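Local coordinates for protein SusD homolog (Bacteroides thetaiotaomicron VPI-5482, PDB 3IHV) that probably binds carbohydrate at the cell surface, as a SusD-family outer-membrane protein, at residues R29-D34 with G125-E130; Y39-L44 with Q78-A83; A222-A227 with N409-G414. All coordinates share one frame; numbering follows the deposited sequence.

In the fold
Contacts 1 and 2 lie side by side in the buried part of the chain, centres 9 Å apart, with contact 2 nested along the sequence inside the loop that contact 1 closes. They bring the turns and short helices of residues 29-44 against two consecutive long helices: contact 1 against 107-135, contact 2 against 75-101. Contact 3 joins helices 219-232 and 397-412 nearer the surface, its centre 27 Å from that of contact 1 and on the opposite side of the chain's centre from contact 2. Polar groups enter both inner contacts, an amide oxygen at a ring edge in contact 1 and a tyrosine-glutamine hydrogen bond in contact 2; contact 3 is apolar packing round one tryptophan.

Contact 1. Residues R29-D34 with G125-E130; sequences RTNTLD and GMFYFE. With EDO (1,2-ethanediol), chain M.
Asn-31 and Phe-127 make the closest approach here, with the amide oxygen OD1 of Asn-31 lying 3.4 Å from CE1 of Phe-127. The oxygen sits at the ring edge, near its plane, while the amide itself is turned 69° from the ring. CG of Asn-31 lies anti to the carbonyl carbon (chi1 -73°), and this swings the amide from a CB that does not point at the helix to a tip that does reach it. The terminal CE of selenomethionine Met-126, at the end of an extended chain, comes within 4.2 Å of the same OD1. Apolar packing adds Thr-30, whose CB stands obliquely 4.3 Å from CZ of Phe-127.

No hydrogen bond joins the two segments. The polar bonds are made with other partners instead: ND2 of Asn-31 gives a nearly straight bond (163°) to O2 of the ethanediol, at 3.1 Å, and this probable crystallisation additive is also held by Ser-264 N. The hydroxyl of Thr-30 bonds to Val-27 O and Arg-90. Within the turn, Thr-32 OG1 donates to a lone pair of Arg-29 O at 2.9 Å, and Thr-32 N reaches that oxygen too, so two donors from one residue grip that carbonyl. Leu-84 and Ile-88 of helix 75-101 and Met-36 also pack on Phe-127, placing the ring between neighbouring helices of the SusD fold.

A leucine here, with no amide, would probably cost the ring edge of Phe-127 its polar neighbour and leave the ethanediol without its N-H donor. OD1 is buried with no hydrogen-bond donor, so the weakly positive C-H edge of Phe-127 may offer it some electrostatic compensation, a modest one for an amide oxygen shut away from water.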
# COMPACT_ATOMS: atom_id res chain seq x y z
N ARG A 29 16.51 -1.63 -0.78
CA ARG A 29 16.31 -2.62 -1.83
C ARG A 29 15.37 -3.72 -1.36
O ARG A 29 14.72 -4.35 -2.17
CB ARG A 29 17.67 -3.16 -2.27
CG ARG A 29 17.72 -4.11 -3.42
CD ARG A 29 19.24 -4.43 -3.69
NE ARG A 29 20.01 -3.19 -3.83
CZ ARG A 29 21.12 -2.82 -3.16
NH1 ARG A 29 21.76 -3.65 -2.33
NH2 ARG A 29 21.64 -1.62 -3.39
N THR A 30 15.27 -3.94 -0.04
CA THR A 30 14.35 -4.96 0.48
C THR A 30 12.94 -4.76 -0.09
O THR A 30 12.23 -5.73 -0.47
CB THR A 30 14.30 -4.96 2.02
OG1 THR A 30 15.62 -4.83 2.55
CG2 THR A 30 13.68 -6.24 2.54
N ASN A 31 12.54 -3.49 -0.20
CA ASN A 31 11.21 -3.14 -0.66
C ASN A 31 10.83 -3.65 -2.04
O ASN A 31 9.63 -3.78 -2.27
CB ASN A 31 10.99 -1.62 -0.62
CG ASN A 31 10.82 -1.11 0.79
OD1 ASN A 31 10.33 -1.83 1.67
ND2 ASN A 31 11.20 0.13 1.01
N THR A 32 11.81 -3.88 -2.91
CA THR A 32 11.54 -4.29 -4.30
C THR A 32 11.33 -5.79 -4.46
O THR A 32 11.04 -6.25 -5.55
CB THR A 32 12.64 -3.80 -5.28
OG1 THR A 32 13.90 -4.35 -4.91
CG2 THR A 32 12.68 -2.26 -5.32
N LEU A 33 11.55 -6.54 -3.39
CA LEU A 33 11.30 -7.99 -3.43
C LEU A 33 9.84 -8.31 -3.77
O LEU A 33 8.91 -7.62 -3.37
CB LEU A 33 11.64 -8.63 -2.09
CG LEU A 33 13.14 -8.74 -1.73
CD1 LEU A 33 13.25 -9.02 -0.26
CD2 LEU A 33 13.91 -9.81 -2.54
N ASP A 34 9.67 -9.43 -4.46
CA ASP A 34 8.37 -9.94 -4.82
C ASP A 34 7.53 -10.12 -3.55
O ASP A 34 6.36 -9.76 -3.51
CB ASP A 34 8.59 -11.26 -5.58
CG ASP A 34 7.43 -11.65 -6.49
OD1 ASP A 34 6.99 -10.84 -7.33
OD2 ASP A 34 6.99 -12.82 -6.40
N GLY A 125 10.87 1.11 11.07
CA GLY A 125 9.51 1.40 11.56
C GLY A 125 8.45 0.90 10.57
O GLY A 125 7.45 0.30 10.98
N MSE A 126 8.70 1.14 9.28
CA MSE A 126 7.81 0.70 8.21
C MSE A 126 7.72 -0.84 8.21
O MSE A 126 6.62 -1.40 8.10
CB MSE A 126 8.31 1.24 6.86
CG MSE A 126 7.38 0.93 5.72
SE MSE A 126 8.09 1.88 4.16
CE MSE A 126 7.31 0.85 2.69
N PHE A 127 8.86 -1.53 8.34
CA PHE A 127 8.87 -3.00 8.33
C PHE A 127 8.13 -3.55 9.56
O PHE A 127 7.28 -4.44 9.43
CB PHE A 127 10.29 -3.57 8.32
CG PHE A 127 11.13 -3.13 7.14
CD1 PHE A 127 10.57 -2.83 5.90
CD2 PHE A 127 12.49 -3.00 7.29
CE1 PHE A 127 11.38 -2.44 4.83
CE2 PHE A 127 13.26 -2.62 6.24
CZ PHE A 127 12.72 -2.33 5.03
N TYR A 128 8.40 -2.99 10.73
CA TYR A 128 7.67 -3.40 11.93
C TYR A 128 6.20 -3.08 11.87
O TYR A 128 5.39 -3.81 12.44
CB TYR A 128 8.26 -2.87 13.23
CG TYR A 128 9.41 -3.70 13.74
CD1 TYR A 128 9.21 -4.93 14.29
CD2 TYR A 128 10.71 -3.23 13.64
CE1 TYR A 128 10.26 -5.70 14.75
CE2 TYR A 128 11.76 -3.98 14.10
CZ TYR A 128 11.53 -5.20 14.65
OH TYR A 128 12.60 -5.93 15.10
N PHE A 129 5.84 -1.98 11.20
CA PHE A 129 4.43 -1.63 11.06
C PHE A 129 3.72 -2.71 10.28
O PHE A 129 2.64 -3.13 10.65
CB PHE A 129 4.28 -0.27 10.37
CG PHE A 129 2.83 0.19 10.20
CD1 PHE A 129 1.93 0.08 11.24
CD2 PHE A 129 2.41 0.79 9.06
CE1 PHE A 129 0.63 0.50 11.12
CE2 PHE A 129 1.08 1.23 8.94
CZ PHE A 129 0.21 1.10 9.99
N GLU A 130 4.29 -3.11 9.13
CA GLU A 130 3.71 -4.19 8.34
C GLU A 130 3.59 -5.46 9.18
O GLU A 130 2.55 -6.13 9.13
CB GLU A 130 4.49 -4.49 7.05
CG GLU A 130 4.46 -3.39 6.02
CD GLU A 130 3.15 -3.31 5.21
OE1 GLU A 130 2.08 -3.71 5.72
OE2 GLU A 130 3.19 -2.81 4.05
C1 EDO M . 12.92 1.43 -4.05
O1 EDO M . 12.37 2.73 -4.17
C2 EDO M . 13.20 1.08 -2.60
O2 EDO M . 12.14 1.38 -1.68

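Contact 2. Residues Y39-L44 with Q78-A83; sequences YYLSIL and QQTWAA. With EDO (1,2-ethanediol), chain I.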
# COMPACT_ATOMS: atom_id res chain seq x y z
N TYR A 39 4.94 -7.49 -5.23
CA TYR A 39 3.72 -8.31 -5.40
C TYR A 39 2.94 -8.59 -4.14
O TYR A 39 1.76 -8.24 -4.06
CB TYR A 39 4.13 -9.61 -6.11
CG TYR A 39 3.06 -10.64 -6.38
CD1 TYR A 39 1.77 -10.27 -6.70
CD2 TYR A 39 3.39 -11.97 -6.47
CE1 TYR A 39 0.79 -11.24 -6.98
CE2 TYR A 39 2.42 -12.94 -6.76
CZ TYR A 39 1.12 -12.56 -6.98
OH TYR A 39 0.20 -13.51 -7.27
N TYR A 40 3.54 -9.18 -3.11
CA TYR A 40 2.69 -9.59 -1.99
C TYR A 40 2.12 -8.45 -1.15
O TYR A 40 0.91 -8.40 -0.88
CB TYR A 40 3.38 -10.62 -1.07
CG TYR A 40 3.93 -11.88 -1.72
CD1 TYR A 40 3.60 -12.27 -3.00
CD2 TYR A 40 4.71 -12.74 -0.97
CE1 TYR A 40 4.13 -13.45 -3.54
CE2 TYR A 40 5.26 -13.86 -1.50
CZ TYR A 40 4.97 -14.23 -2.79
OH TYR A 40 5.51 -15.37 -3.32
N LEU A 41 2.96 -7.55 -0.68
CA LEU A 41 2.49 -6.45 0.15
C LEU A 41 1.80 -5.33 -0.63
O LEU A 41 1.13 -4.50 -0.02
CB LEU A 41 3.64 -5.83 0.95
CG LEU A 41 4.24 -6.69 2.06
CD1 LEU A 41 5.42 -5.91 2.72
CD2 LEU A 41 3.21 -7.12 3.13
N SER A 42 2.06 -5.27 -1.94
CA SER A 42 1.40 -4.28 -2.79
C SER A 42 0.05 -4.79 -3.25
O SER A 42 -0.99 -4.11 -3.08
CB SER A 42 2.27 -3.95 -3.97
OG SER A 42 2.70 -5.15 -4.64
N ILE A 43 0.04 -6.01 -3.77
CA ILE A 43 -1.16 -6.50 -4.44
C ILE A 43 -1.85 -7.68 -3.78
O ILE A 43 -3.00 -7.58 -3.39
CB ILE A 43 -0.81 -6.91 -5.91
CG1 ILE A 43 -0.28 -5.71 -6.71
CG2 ILE A 43 -2.01 -7.59 -6.62
CD1 ILE A 43 0.38 -6.11 -8.05
N LEU A 44 -1.12 -8.77 -3.61
CA LEU A 44 -1.73 -10.06 -3.30
C LEU A 44 -2.41 -10.14 -1.95
O LEU A 44 -3.46 -10.75 -1.85
CB LEU A 44 -0.71 -11.21 -3.42
CG LEU A 44 -1.21 -12.65 -3.38
CD1 LEU A 44 -2.20 -12.96 -4.55
CD2 LEU A 44 -0.00 -13.62 -3.37
N GLN A 78 4.96 -17.10 4.70
CA GLN A 78 6.29 -17.29 5.27
C GLN A 78 7.32 -16.40 4.56
O GLN A 78 8.22 -15.83 5.21
CB GLN A 78 6.72 -18.75 5.22
CG GLN A 78 8.05 -19.05 5.97
CD GLN A 78 9.31 -18.75 5.17
OE1 GLN A 78 10.40 -18.54 5.73
NE2 GLN A 78 9.18 -18.76 3.86
N GLN A 79 7.22 -16.25 3.25
CA GLN A 79 8.19 -15.45 2.52
C GLN A 79 8.17 -13.96 2.91
O GLN A 79 9.21 -13.32 3.01
CB GLN A 79 7.97 -15.60 1.02
CG GLN A 79 8.35 -16.99 0.50
CD GLN A 79 7.93 -17.24 -0.94
OE1 GLN A 79 7.05 -16.58 -1.47
NE2 GLN A 79 8.58 -18.21 -1.58
N THR A 80 6.97 -13.43 3.14
CA THR A 80 6.84 -12.03 3.56
C THR A 80 7.35 -11.85 4.98
O THR A 80 8.08 -10.89 5.27
CB THR A 80 5.43 -11.51 3.37
OG1 THR A 80 5.12 -11.46 1.98
CG2 THR A 80 5.29 -10.12 3.96
N TRP A 81 7.01 -12.79 5.87
CA TRP A 81 7.50 -12.75 7.24
C TRP A 81 9.04 -12.69 7.20
O TRP A 81 9.65 -11.83 7.83
CB TRP A 81 6.99 -13.95 8.02
CG TRP A 81 7.53 -14.20 9.38
CD1 TRP A 81 8.65 -14.91 9.71
CD2 TRP A 81 6.90 -13.85 10.61
NE1 TRP A 81 8.76 -15.00 11.09
CE2 TRP A 81 7.69 -14.36 11.66
CE3 TRP A 81 5.73 -13.16 10.92
CZ2 TRP A 81 7.36 -14.18 12.98
CZ3 TRP A 81 5.40 -12.98 12.26
CH2 TRP A 81 6.20 -13.50 13.26
N ALA A 82 9.65 -13.59 6.43
CA ALA A 82 11.10 -13.65 6.29
C ALA A 82 11.67 -12.38 5.67
O ALA A 82 12.69 -11.88 6.10
CB ALA A 82 11.53 -14.90 5.47
N ALA A 83 11.02 -11.84 4.65
CA ALA A 83 11.53 -10.64 3.99
C ALA A 83 11.50 -9.42 4.92
O ALA A 83 12.44 -8.61 4.95
CB ALA A 83 10.74 -10.34 2.68
C1 EDO I . 12.28 -14.71 13.61
O1 EDO I . 12.59 -14.62 12.24
C2 EDO I . 10.80 -14.62 13.80
O2 EDO I . 10.21 -15.92 13.71
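Tyr-40 reaches across to Gln-79 and Thr-80 with its whole length. Its CB already lies 3.6 Å from OG1 of Thr-80, and with CG anti to the carbonyl carbon (chi1 -54°) the ring is sent past Thr-80, across the helix, toward Gln-79. The CD2 edge comes closest to the threonine, 3.2 Å from its OG1, which stands near the ring plane; that hydroxyl is hydrogen-bonded to Ala-35 O, so it meets the ring only as a neighbour. Farther out, CE2 of Tyr-40 passes 3.3 Å from OE1 of Gln-79 and, less closely, the CB of the same residue. At the tip, OH donates a hydrogen bond of 2.7 Å to Gln-79 OE1, approaching nearly along the C=O axis. Ring and amide planes differ by only 11°, so the glutamine carbonyl continues the tyrosine edge almost flat. The extended chain of Gln-79 brings its amide to this meeting point, which gives the phenol a partner and probably limits its rotation.

On the other branch of Thr-80, CG2 lies 3.7 Å from CD2 of Leu-41. The threonine thus turns its hydroxyl toward Tyr-40 and its methyl toward the leucine.

Helix 40-44, with Tyr-39 at its N-cap, is a wide pi-type turn in which Ile-43 N and Leu-44 N share Tyr-39 O. Its axis passes 11.7 Å from that of 78-83, at 145° between their directions, a wide separation that the long tyrosine spans. Helix 34-38 packs beside both partners through Ala-35 and Met-36, while Glu-130 and Arg-134 of helix 107-135 cover Leu-41, so the short helix lies against two successive long helices of the SusD fold.

Contact 3. Residues A222-A227 with N409-G414; sequences AAAKTA and NEWKHG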
# COMPACT_ATOMS: atom_id res chain seq x y z
N ALA A 222 -2.86 11.69 18.84
CA ALA A 222 -1.47 11.68 18.36
C ALA A 222 -1.44 11.71 16.84
O ALA A 222 -0.63 12.41 16.22
CB ALA A 222 -0.71 10.45 18.92
N ALA A 223 -2.32 10.93 16.20
CA ALA A 223 -2.39 10.92 14.73
C ALA A 223 -2.72 12.34 14.22
O ALA A 223 -2.10 12.86 13.28
CB ALA A 223 -3.49 9.92 14.28
N ALA A 224 -3.73 12.95 14.82
CA ALA A 224 -4.16 14.28 14.41
C ALA A 224 -3.05 15.32 14.62
O ALA A 224 -2.86 16.17 13.77
CB ALA A 224 -5.43 14.70 15.18
N LYS A 225 -2.37 15.29 15.77
CA LYS A 225 -1.30 16.25 16.04
C LYS A 225 -0.11 16.09 15.08
O LYS A 225 0.50 17.08 14.65
CB LYS A 225 -0.86 16.17 17.48
CG LYS A 225 -1.94 16.74 18.39
CD LYS A 225 -1.55 16.79 19.85
CE LYS A 225 -2.59 17.57 20.63
NZ LYS A 225 -2.20 17.69 22.05
N THR A 226 0.22 14.85 14.77
CA THR A 226 1.29 14.55 13.83
C THR A 226 0.92 15.06 12.44
O THR A 226 1.70 15.75 11.78
CB THR A 226 1.57 13.06 13.82
OG1 THR A 226 1.88 12.66 15.15
CG2 THR A 226 2.77 12.75 12.90
N ALA A 227 -0.28 14.70 11.96
CA ALA A 227 -0.72 15.17 10.63
C ALA A 227 -0.76 16.69 10.56
O ALA A 227 -0.40 17.27 9.54
CB ALA A 227 -2.07 14.61 10.26
N ASN A 409 -11.86 13.81 13.77
CA ASN A 409 -13.26 13.48 14.06
C ASN A 409 -13.34 12.48 15.18
O ASN A 409 -14.20 12.58 16.04
CB ASN A 409 -13.93 12.95 12.79
CG ASN A 409 -15.37 12.60 12.99
OD1 ASN A 409 -16.17 13.43 13.42
ND2 ASN A 409 -15.74 11.38 12.61
N GLU A 410 -12.41 11.52 15.20
CA GLU A 410 -12.42 10.52 16.27
C GLU A 410 -12.05 11.15 17.61
O GLU A 410 -12.71 10.93 18.64
CB GLU A 410 -11.44 9.39 15.96
CG GLU A 410 -11.74 8.56 14.74
CD GLU A 410 -13.05 7.75 14.82
OE1 GLU A 410 -13.57 7.50 15.95
OE2 GLU A 410 -13.53 7.38 13.72
N TRP A 411 -10.99 11.96 17.61
CA TRP A 411 -10.55 12.60 18.86
C TRP A 411 -11.55 13.61 19.44
O TRP A 411 -11.88 13.57 20.65
CB TRP A 411 -9.19 13.23 18.61
CG TRP A 411 -8.69 14.13 19.59
CD1 TRP A 411 -8.82 14.06 20.95
CD2 TRP A 411 -7.84 15.26 19.33
NE1 TRP A 411 -8.17 15.10 21.53
CE2 TRP A 411 -7.55 15.85 20.57
CE3 TRP A 411 -7.31 15.82 18.17
CZ2 TRP A 411 -6.76 17.00 20.69
CZ3 TRP A 411 -6.53 16.96 18.27
CH2 TRP A 411 -6.25 17.53 19.53
N LYS A 412 -12.04 14.49 18.58
CA LYS A 412 -12.97 15.54 18.98
C LYS A 412 -14.42 15.12 18.99
O LYS A 412 -15.26 15.90 19.41
CB LYS A 412 -12.87 16.71 18.01
CG LYS A 412 -11.46 17.22 17.69
CD LYS A 412 -10.87 17.98 18.76
CE LYS A 412 -9.68 18.80 18.23
NZ LYS A 412 -9.08 19.59 19.33
N HIS A 413 -14.72 13.90 18.53
CA HIS A 413 -16.09 13.40 18.45
C HIS A 413 -16.97 14.30 17.60
O HIS A 413 -18.03 14.73 18.00
CB HIS A 413 -16.67 13.25 19.87
CG HIS A 413 -15.81 12.39 20.74
ND1 HIS A 413 -15.63 11.04 20.48
CD2 HIS A 413 -15.09 12.67 21.84
CE1 HIS A 413 -14.82 10.54 21.39
NE2 HIS A 413 -14.48 11.50 22.23
N GLY A 414 -16.52 14.55 16.38
CA GLY A 414 -17.24 15.43 15.48
C GLY A 414 -16.25 16.18 14.62
O GLY A 414 -15.12 16.42 15.05
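Trp-411 packs against Ala-224 and Lys-225 through the six-membered half of its indole. The methyl CB of Ala-224 lies 3.7 Å from CE3 of the tryptophan and 4.0 Å from its CZ3, an apolar contact that meets the ring obliquely. CG of Trp-411 is anti to its own backbone N (chi1 168°), which carries the indole over toward helix 219-232. Lys-225 adds its aliphatic part: the extended chain crosses the tryptophan at about a right angle, with CE 3.8 Å from CH2. Its charged end belongs to another partner, since NZ forms a salt bridge with Glu-221 one turn earlier. On the tryptophan's own helix, CE of Lys-412 rests 3.6 Å above one face of the indole, offset toward the rim.

In this largely helical SusD-family chain the contact joins helix 219-232 to the C-terminal end of helix 397-412, where small alanines, among them Ala-223 and Ala-407, line the interface. Trp-220 and Arg-228 also touch Trp-411.

Hydrogen bonds act inside each segment. Helix 397-412 ends with features of a Schellman motif: His-413 has positive phi, and Gly-414 N reaches back to Asn-409 O at 3.1 Å. In helix 219-232, Ala-222 O accepts from both Thr-226 N and Thr-226 OG1, which come from opposite faces of its carbonyl plane, the hydroxyl at 2.7 Å.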